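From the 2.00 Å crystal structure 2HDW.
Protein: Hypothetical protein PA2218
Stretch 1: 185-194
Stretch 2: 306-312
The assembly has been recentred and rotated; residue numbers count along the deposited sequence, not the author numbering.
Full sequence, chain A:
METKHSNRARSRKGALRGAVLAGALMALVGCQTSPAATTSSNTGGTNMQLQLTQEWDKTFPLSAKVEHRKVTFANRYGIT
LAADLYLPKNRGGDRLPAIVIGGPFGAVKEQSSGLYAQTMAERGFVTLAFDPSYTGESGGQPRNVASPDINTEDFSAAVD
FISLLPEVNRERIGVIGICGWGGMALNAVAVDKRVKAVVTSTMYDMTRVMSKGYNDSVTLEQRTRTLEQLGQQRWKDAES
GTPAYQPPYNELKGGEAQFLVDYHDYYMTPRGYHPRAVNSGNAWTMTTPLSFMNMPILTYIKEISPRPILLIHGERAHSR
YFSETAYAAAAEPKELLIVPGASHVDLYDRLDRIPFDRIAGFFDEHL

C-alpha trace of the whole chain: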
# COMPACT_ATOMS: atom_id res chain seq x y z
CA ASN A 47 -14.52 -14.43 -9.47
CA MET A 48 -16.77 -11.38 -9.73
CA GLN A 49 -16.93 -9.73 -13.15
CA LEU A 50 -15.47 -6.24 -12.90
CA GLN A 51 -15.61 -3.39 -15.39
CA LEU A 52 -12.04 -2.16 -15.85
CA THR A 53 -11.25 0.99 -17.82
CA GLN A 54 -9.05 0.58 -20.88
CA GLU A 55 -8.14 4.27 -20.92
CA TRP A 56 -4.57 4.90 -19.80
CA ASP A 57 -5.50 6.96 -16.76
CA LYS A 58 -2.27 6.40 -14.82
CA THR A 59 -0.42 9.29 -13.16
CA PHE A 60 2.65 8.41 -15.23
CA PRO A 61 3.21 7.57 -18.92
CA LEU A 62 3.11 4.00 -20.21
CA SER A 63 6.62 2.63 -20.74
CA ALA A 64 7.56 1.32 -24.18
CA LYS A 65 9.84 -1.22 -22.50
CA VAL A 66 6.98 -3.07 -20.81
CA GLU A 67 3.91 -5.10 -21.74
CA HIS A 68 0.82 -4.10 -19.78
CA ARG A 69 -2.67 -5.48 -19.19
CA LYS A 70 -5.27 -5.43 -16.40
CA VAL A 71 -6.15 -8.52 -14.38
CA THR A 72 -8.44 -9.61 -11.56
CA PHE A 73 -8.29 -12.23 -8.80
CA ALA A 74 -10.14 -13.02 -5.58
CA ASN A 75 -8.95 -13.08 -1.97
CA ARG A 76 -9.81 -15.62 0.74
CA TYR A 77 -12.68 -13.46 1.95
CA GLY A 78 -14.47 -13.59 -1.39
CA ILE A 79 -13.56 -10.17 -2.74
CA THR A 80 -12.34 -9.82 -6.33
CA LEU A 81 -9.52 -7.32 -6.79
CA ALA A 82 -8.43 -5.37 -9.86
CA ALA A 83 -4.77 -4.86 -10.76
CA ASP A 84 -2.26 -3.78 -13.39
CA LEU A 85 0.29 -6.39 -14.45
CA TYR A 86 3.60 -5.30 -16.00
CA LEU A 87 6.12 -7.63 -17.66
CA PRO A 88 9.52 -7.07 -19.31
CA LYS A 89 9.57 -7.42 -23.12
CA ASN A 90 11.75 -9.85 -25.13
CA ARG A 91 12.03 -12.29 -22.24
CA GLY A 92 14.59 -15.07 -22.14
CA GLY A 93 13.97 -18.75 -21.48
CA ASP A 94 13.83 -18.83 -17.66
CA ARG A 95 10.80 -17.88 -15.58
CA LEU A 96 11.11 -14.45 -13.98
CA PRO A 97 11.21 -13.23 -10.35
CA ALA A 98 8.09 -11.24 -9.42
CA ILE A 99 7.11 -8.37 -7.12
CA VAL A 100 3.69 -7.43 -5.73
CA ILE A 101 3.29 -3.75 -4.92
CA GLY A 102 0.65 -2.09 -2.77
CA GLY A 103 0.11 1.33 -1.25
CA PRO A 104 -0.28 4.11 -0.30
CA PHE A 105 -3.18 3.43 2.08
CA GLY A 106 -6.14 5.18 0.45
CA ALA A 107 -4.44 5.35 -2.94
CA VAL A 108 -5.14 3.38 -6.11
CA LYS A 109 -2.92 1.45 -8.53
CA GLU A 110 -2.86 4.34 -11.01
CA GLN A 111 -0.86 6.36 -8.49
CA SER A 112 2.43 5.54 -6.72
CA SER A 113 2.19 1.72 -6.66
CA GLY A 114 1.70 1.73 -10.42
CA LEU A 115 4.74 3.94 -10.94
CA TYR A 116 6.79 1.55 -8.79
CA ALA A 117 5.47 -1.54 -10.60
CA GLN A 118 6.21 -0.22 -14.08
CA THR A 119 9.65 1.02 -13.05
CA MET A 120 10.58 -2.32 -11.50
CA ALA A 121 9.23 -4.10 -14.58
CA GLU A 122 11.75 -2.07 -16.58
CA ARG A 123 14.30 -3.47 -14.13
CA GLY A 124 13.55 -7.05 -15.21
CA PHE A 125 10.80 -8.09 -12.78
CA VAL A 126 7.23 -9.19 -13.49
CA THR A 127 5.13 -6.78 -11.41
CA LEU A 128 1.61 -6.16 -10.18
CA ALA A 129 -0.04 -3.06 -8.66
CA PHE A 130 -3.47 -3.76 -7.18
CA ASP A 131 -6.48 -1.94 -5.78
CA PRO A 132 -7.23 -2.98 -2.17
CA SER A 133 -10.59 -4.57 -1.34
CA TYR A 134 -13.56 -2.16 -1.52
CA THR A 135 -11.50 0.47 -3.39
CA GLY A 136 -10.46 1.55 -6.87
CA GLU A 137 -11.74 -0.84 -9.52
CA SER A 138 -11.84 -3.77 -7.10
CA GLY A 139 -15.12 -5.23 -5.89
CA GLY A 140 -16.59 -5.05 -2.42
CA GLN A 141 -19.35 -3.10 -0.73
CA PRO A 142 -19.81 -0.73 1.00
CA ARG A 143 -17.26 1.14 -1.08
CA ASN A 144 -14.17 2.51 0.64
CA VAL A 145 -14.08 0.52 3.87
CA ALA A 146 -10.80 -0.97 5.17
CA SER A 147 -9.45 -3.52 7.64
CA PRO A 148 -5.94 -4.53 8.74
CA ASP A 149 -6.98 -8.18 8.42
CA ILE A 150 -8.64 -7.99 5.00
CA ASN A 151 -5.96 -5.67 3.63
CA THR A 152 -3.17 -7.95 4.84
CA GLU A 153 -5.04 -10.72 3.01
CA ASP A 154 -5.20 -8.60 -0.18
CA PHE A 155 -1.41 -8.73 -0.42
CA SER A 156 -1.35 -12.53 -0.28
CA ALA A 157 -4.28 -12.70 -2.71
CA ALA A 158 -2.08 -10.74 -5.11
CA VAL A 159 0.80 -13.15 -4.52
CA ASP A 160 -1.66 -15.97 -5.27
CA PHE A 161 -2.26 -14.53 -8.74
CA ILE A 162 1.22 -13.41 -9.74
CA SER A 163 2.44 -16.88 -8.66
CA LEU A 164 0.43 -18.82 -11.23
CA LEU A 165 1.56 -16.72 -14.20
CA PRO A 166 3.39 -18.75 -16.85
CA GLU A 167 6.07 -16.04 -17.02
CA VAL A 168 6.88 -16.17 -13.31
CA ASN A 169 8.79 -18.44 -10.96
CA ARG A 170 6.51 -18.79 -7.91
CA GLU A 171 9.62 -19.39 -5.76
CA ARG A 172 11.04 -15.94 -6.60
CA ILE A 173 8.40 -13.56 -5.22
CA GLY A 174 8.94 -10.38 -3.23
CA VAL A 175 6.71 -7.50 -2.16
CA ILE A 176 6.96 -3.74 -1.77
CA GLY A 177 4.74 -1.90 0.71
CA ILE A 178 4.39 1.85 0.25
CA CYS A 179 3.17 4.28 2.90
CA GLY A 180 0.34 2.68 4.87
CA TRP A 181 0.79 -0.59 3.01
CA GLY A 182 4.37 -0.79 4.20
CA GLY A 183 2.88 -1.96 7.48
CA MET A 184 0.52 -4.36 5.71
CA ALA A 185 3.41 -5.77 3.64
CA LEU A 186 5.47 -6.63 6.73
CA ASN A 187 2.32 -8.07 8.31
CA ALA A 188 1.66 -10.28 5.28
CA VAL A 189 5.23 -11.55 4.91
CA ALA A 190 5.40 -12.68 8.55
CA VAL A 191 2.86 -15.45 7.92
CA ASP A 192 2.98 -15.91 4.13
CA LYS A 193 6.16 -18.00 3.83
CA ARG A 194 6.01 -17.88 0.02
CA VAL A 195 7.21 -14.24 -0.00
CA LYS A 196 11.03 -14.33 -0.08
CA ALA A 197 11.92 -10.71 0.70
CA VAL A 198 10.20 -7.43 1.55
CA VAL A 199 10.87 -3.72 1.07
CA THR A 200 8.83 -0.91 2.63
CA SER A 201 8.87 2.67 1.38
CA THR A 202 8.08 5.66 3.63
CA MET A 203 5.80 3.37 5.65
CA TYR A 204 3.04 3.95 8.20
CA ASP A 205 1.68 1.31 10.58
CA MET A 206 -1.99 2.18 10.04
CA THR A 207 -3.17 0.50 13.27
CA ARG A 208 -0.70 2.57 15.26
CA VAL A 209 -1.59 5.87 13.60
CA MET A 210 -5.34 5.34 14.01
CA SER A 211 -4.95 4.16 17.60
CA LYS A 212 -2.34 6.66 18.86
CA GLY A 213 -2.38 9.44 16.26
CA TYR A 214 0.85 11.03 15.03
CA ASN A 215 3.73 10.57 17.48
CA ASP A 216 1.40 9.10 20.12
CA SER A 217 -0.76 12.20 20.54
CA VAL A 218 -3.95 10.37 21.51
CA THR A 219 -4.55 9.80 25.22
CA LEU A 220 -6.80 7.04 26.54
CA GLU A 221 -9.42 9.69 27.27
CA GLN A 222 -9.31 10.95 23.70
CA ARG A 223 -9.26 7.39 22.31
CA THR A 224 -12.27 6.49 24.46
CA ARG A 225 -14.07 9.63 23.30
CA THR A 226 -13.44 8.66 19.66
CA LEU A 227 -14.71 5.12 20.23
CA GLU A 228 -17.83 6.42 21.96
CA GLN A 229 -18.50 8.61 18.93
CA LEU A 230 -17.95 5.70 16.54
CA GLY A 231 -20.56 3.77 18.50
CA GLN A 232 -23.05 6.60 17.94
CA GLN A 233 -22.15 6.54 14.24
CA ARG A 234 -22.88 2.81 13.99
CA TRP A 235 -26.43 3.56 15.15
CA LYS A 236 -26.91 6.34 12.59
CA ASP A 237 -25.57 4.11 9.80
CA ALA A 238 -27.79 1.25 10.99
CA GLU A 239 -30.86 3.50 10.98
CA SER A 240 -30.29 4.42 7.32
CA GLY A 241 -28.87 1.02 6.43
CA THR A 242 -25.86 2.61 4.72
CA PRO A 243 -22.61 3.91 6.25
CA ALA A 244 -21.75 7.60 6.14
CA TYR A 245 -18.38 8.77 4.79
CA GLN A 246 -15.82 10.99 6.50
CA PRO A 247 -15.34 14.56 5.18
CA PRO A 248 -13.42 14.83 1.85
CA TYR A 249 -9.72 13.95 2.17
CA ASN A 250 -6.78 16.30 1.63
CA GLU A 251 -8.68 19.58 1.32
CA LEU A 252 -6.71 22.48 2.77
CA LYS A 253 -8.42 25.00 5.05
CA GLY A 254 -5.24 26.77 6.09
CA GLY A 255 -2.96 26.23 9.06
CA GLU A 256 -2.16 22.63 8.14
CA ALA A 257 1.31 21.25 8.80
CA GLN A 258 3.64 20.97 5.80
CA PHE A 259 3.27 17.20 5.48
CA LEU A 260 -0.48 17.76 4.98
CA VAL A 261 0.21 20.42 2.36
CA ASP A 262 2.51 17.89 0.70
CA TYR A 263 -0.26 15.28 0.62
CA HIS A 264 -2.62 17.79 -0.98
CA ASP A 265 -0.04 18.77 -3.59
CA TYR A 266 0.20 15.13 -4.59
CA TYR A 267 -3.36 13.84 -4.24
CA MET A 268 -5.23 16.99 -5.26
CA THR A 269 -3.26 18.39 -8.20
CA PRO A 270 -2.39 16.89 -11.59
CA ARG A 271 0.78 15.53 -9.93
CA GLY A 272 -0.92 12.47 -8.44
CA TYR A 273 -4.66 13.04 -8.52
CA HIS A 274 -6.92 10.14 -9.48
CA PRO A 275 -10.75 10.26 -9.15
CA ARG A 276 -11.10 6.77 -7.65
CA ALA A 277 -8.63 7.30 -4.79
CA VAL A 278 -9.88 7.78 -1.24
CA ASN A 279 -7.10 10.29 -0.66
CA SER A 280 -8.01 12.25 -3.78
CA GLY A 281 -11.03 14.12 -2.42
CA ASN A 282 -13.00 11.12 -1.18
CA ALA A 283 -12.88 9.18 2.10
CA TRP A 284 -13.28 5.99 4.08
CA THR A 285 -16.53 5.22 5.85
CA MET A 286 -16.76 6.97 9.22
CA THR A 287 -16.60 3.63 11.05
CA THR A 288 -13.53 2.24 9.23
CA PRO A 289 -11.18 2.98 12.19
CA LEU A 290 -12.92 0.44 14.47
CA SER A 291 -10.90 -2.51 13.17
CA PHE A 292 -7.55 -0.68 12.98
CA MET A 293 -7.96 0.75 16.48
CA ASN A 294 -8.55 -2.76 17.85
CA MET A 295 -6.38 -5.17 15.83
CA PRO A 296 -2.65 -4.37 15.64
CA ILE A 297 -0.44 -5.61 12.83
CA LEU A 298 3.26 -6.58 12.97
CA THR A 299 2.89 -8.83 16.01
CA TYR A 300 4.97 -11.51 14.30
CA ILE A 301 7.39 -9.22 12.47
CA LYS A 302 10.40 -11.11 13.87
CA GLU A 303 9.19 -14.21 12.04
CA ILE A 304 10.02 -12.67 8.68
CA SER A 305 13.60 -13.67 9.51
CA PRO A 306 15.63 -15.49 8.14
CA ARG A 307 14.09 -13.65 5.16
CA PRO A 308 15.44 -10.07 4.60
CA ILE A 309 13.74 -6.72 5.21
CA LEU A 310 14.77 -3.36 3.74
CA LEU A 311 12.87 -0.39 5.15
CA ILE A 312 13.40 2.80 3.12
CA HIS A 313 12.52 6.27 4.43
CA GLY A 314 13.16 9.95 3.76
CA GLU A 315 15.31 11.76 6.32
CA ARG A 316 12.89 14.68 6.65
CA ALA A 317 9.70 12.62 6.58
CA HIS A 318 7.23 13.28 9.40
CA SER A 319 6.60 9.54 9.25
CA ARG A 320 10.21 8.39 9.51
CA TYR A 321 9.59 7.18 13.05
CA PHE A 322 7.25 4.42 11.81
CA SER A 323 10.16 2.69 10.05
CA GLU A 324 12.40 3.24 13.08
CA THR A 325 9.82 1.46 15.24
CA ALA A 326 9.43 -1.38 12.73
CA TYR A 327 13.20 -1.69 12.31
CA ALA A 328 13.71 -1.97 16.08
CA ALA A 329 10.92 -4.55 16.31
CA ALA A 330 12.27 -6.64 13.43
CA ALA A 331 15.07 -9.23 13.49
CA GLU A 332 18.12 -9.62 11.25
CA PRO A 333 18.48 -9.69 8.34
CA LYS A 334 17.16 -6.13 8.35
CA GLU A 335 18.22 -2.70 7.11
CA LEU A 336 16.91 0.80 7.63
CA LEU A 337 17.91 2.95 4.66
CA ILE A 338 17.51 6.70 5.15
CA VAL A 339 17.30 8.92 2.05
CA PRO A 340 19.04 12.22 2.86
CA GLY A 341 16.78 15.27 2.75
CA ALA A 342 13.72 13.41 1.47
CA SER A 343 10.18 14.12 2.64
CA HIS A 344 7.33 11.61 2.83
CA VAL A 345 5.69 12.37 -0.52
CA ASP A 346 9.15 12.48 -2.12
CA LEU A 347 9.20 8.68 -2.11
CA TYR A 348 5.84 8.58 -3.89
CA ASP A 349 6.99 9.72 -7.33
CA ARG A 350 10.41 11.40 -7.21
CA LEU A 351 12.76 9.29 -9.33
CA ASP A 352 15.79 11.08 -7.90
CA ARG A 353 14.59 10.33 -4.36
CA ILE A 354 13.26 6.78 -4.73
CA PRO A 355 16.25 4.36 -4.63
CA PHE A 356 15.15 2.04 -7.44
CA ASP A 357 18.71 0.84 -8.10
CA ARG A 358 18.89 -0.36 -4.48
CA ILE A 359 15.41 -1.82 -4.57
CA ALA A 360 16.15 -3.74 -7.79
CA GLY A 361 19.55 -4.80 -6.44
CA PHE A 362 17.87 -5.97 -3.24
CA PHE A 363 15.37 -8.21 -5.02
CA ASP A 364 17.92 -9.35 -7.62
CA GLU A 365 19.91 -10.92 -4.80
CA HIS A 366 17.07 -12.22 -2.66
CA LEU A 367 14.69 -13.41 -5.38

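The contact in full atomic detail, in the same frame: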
# COMPACT_ATOMS: atom_id res chain seq x y z
N ALA A 185 2.47 -4.88 4.32
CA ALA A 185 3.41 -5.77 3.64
C ALA A 185 4.19 -6.59 4.66
O ALA A 185 4.32 -7.80 4.52
CB ALA A 185 4.38 -4.96 2.76
N LEU A 186 4.71 -5.93 5.69
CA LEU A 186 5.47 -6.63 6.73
C LEU A 186 4.55 -7.62 7.44
O LEU A 186 4.97 -8.73 7.79
CB LEU A 186 6.04 -5.63 7.75
CG LEU A 186 7.09 -4.67 7.19
CD1 LEU A 186 7.39 -3.57 8.20
CD2 LEU A 186 8.35 -5.46 6.85
N ASN A 187 3.30 -7.22 7.64
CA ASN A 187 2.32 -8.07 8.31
C ASN A 187 2.05 -9.33 7.49
O ASN A 187 1.98 -10.43 8.04
CB ASN A 187 1.00 -7.31 8.50
CG ASN A 187 0.14 -7.89 9.62
OD1 ASN A 187 -1.06 -8.12 9.44
ND2 ASN A 187 0.75 -8.11 10.77
N ALA A 188 1.92 -9.16 6.18
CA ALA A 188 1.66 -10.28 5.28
C ALA A 188 2.83 -11.25 5.19
O ALA A 188 2.64 -12.47 5.25
CB ALA A 188 1.32 -9.76 3.88
N VAL A 189 4.04 -10.72 5.04
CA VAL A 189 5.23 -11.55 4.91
C VAL A 189 5.52 -12.42 6.14
O VAL A 189 6.05 -13.52 6.02
CB VAL A 189 6.48 -10.68 4.61
CG1 VAL A 189 7.72 -11.57 4.49
CG2 VAL A 189 6.26 -9.89 3.31
N ALA A 190 5.17 -11.92 7.32
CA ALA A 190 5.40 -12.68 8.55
C ALA A 190 4.76 -14.06 8.50
O ALA A 190 5.36 -15.05 8.94
CB ALA A 190 4.87 -11.90 9.74
N VAL A 191 3.54 -14.15 7.98
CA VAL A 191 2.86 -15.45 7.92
C VAL A 191 2.81 -16.11 6.55
O VAL A 191 2.62 -17.32 6.47
CB VAL A 191 1.40 -15.37 8.45
CG1 VAL A 191 1.42 -15.14 9.96
CG2 VAL A 191 0.62 -14.28 7.74
N ASP A 192 2.98 -15.34 5.47
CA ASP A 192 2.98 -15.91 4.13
C ASP A 192 4.43 -16.28 3.78
O ASP A 192 5.18 -15.45 3.28
CB ASP A 192 2.45 -14.90 3.11
CG ASP A 192 2.23 -15.52 1.73
OD1 ASP A 192 2.75 -16.63 1.48
OD2 ASP A 192 1.55 -14.89 0.90
N LYS A 193 4.80 -17.52 4.06
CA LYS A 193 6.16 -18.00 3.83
C LYS A 193 6.60 -18.07 2.37
O LYS A 193 7.78 -18.30 2.09
CB LYS A 193 6.33 -19.38 4.48
CG LYS A 193 5.95 -19.39 5.96
CD LYS A 193 6.71 -18.33 6.76
CE LYS A 193 6.34 -18.38 8.24
NZ LYS A 193 7.00 -17.31 9.04
N ARG A 194 5.67 -17.86 1.44
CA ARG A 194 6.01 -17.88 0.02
C ARG A 194 6.80 -16.63 -0.37
O ARG A 194 7.64 -16.68 -1.27
CB ARG A 194 4.74 -17.97 -0.82
CG ARG A 194 3.88 -19.20 -0.56
CD ARG A 194 2.57 -19.10 -1.32
NE ARG A 194 1.82 -17.92 -0.91
CZ ARG A 194 0.75 -17.45 -1.54
NH1 ARG A 194 0.28 -18.08 -2.62
NH2 ARG A 194 0.15 -16.34 -1.10
N PRO A 306 14.38 -15.91 8.79
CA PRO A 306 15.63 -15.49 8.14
C PRO A 306 15.50 -14.66 6.86
O PRO A 306 16.51 -14.23 6.31
CB PRO A 306 16.34 -16.82 7.86
CG PRO A 306 15.72 -17.78 8.82
CD PRO A 306 14.27 -17.37 8.80
N ARG A 307 14.28 -14.45 6.37
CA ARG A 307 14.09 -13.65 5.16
C ARG A 307 14.45 -12.19 5.47
O ARG A 307 14.20 -11.71 6.57
CB ARG A 307 12.64 -13.75 4.67
CG ARG A 307 12.28 -15.14 4.14
CD ARG A 307 10.78 -15.31 4.02
NE ARG A 307 10.12 -15.26 5.33
CZ ARG A 307 8.81 -15.10 5.50
NH1 ARG A 307 8.01 -14.96 4.45
NH2 ARG A 307 8.30 -15.06 6.72
N PRO A 308 15.01 -11.46 4.48
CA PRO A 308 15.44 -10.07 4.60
C PRO A 308 14.39 -8.96 4.47
O PRO A 308 13.44 -9.08 3.69
CB PRO A 308 16.50 -9.96 3.52
CG PRO A 308 15.85 -10.74 2.41
CD PRO A 308 15.32 -11.98 3.13
N ILE A 309 14.61 -7.89 5.22
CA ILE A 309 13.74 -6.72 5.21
C ILE A 309 14.58 -5.47 4.94
O ILE A 309 15.64 -5.30 5.53
CB ILE A 309 13.06 -6.47 6.57
CG1 ILE A 309 12.21 -7.67 6.98
CG2 ILE A 309 12.18 -5.23 6.48
CD1 ILE A 309 11.62 -7.50 8.37
N LEU A 310 14.09 -4.62 4.05
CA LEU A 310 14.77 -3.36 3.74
C LEU A 310 13.72 -2.27 3.89
O LEU A 310 12.81 -2.16 3.07
CB LEU A 310 15.31 -3.37 2.30
CG LEU A 310 15.80 -2.00 1.78
CD1 LEU A 310 16.92 -1.48 2.68
CD2 LEU A 310 16.28 -2.12 0.34
N LEU A 311 13.82 -1.47 4.94
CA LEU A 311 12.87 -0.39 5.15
C LEU A 311 13.54 0.89 4.64
O LEU A 311 14.64 1.23 5.07
CB LEU A 311 12.51 -0.26 6.63
CG LEU A 311 11.93 -1.54 7.25
CD1 LEU A 311 13.07 -2.33 7.88
CD2 LEU A 311 10.90 -1.20 8.33
N ILE A 312 12.87 1.58 3.72
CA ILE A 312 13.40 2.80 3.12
C ILE A 312 12.58 4.00 3.59
O ILE A 312 11.36 3.94 3.62
CB ILE A 312 13.34 2.70 1.57
CG1 ILE A 312 14.02 1.40 1.12
CG2 ILE A 312 14.00 3.92 0.93
CD1 ILE A 312 14.02 1.17 -0.38

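What holds the two stretches together by polar bonds? One side chain does the work: Arg307 reaches from the loop before the strand to the C-terminal part of the helix and the turn that follows, where backbone carbonyls are not all used by helical hydrogen bonds. Its NH1 and NH2 both donate to the carbonyl of Val189, at 2.9 Å from NH1 to Val189 O and 2.8 Å from NH2 to Val189 O. NH1 also donates to the carbonyl of Asp192, with Arg307 NH1 3.1 Å from Asp192 O. All three bonds are weak: at N-H...O angles of 127° to 132° the hydrogens point off line. A single oxygen shared by two nitrogens of one guanidinium cannot be in line with both.

How is a positive lysine accommodated beside this arginine? Lys193 NZ lies 3.5 Å from Arg307 NH2, and since both are donors carrying like charge, no bond forms between them. The ammonium is instead held by the carbonyl of Ala190, with Lys193 NZ 2.8 Å from Ala190 O. The carbonyls that gather here place partial negative charge near both cations. Lys193 CD covers one face of the guanidinium and Val189 CG1 the opposite face, so the flat group sits between aliphatic carbons while Asp192 O and Ala190 O lie at its edge. On the valine side, Val189 CG1 is 3.4 Å from Arg307 NH1.

Does the acidic side chain of Asp192 take part in binding Arg307? It does not; only its backbone oxygen does. The carboxylate turns to Arg194 within its own stretch, forming a salt bridge in which Arg194 NH2 is 2.8 Å from Asp192 OD2 and Arg194 NE is 2.9 Å from Asp192 OD1.

What packs the helix against the strand? Away from the arginine the contact is apolar and buried, and it centres on Leu186. Its CA-to-CB bond points sideways, yet its methyls come nearer the strand: Leu186 CD2 lies 3.9 Å from Ile309 CG2, and Leu186 CD1 lies 4.2 Å from Leu311 CD2. The two partners alternate with Leu310, whose CA-to-CB bond points away, as expected in an extended strand. The backbones remain well apart, with Leu186 CA 8.4 Å from Ile309 CA and Val189 CA 9.1 Å from Arg307 CA, so side chains bridge the gap. The contact is modest, burying 283 Å² in all, and Arg307 contributes the largest share.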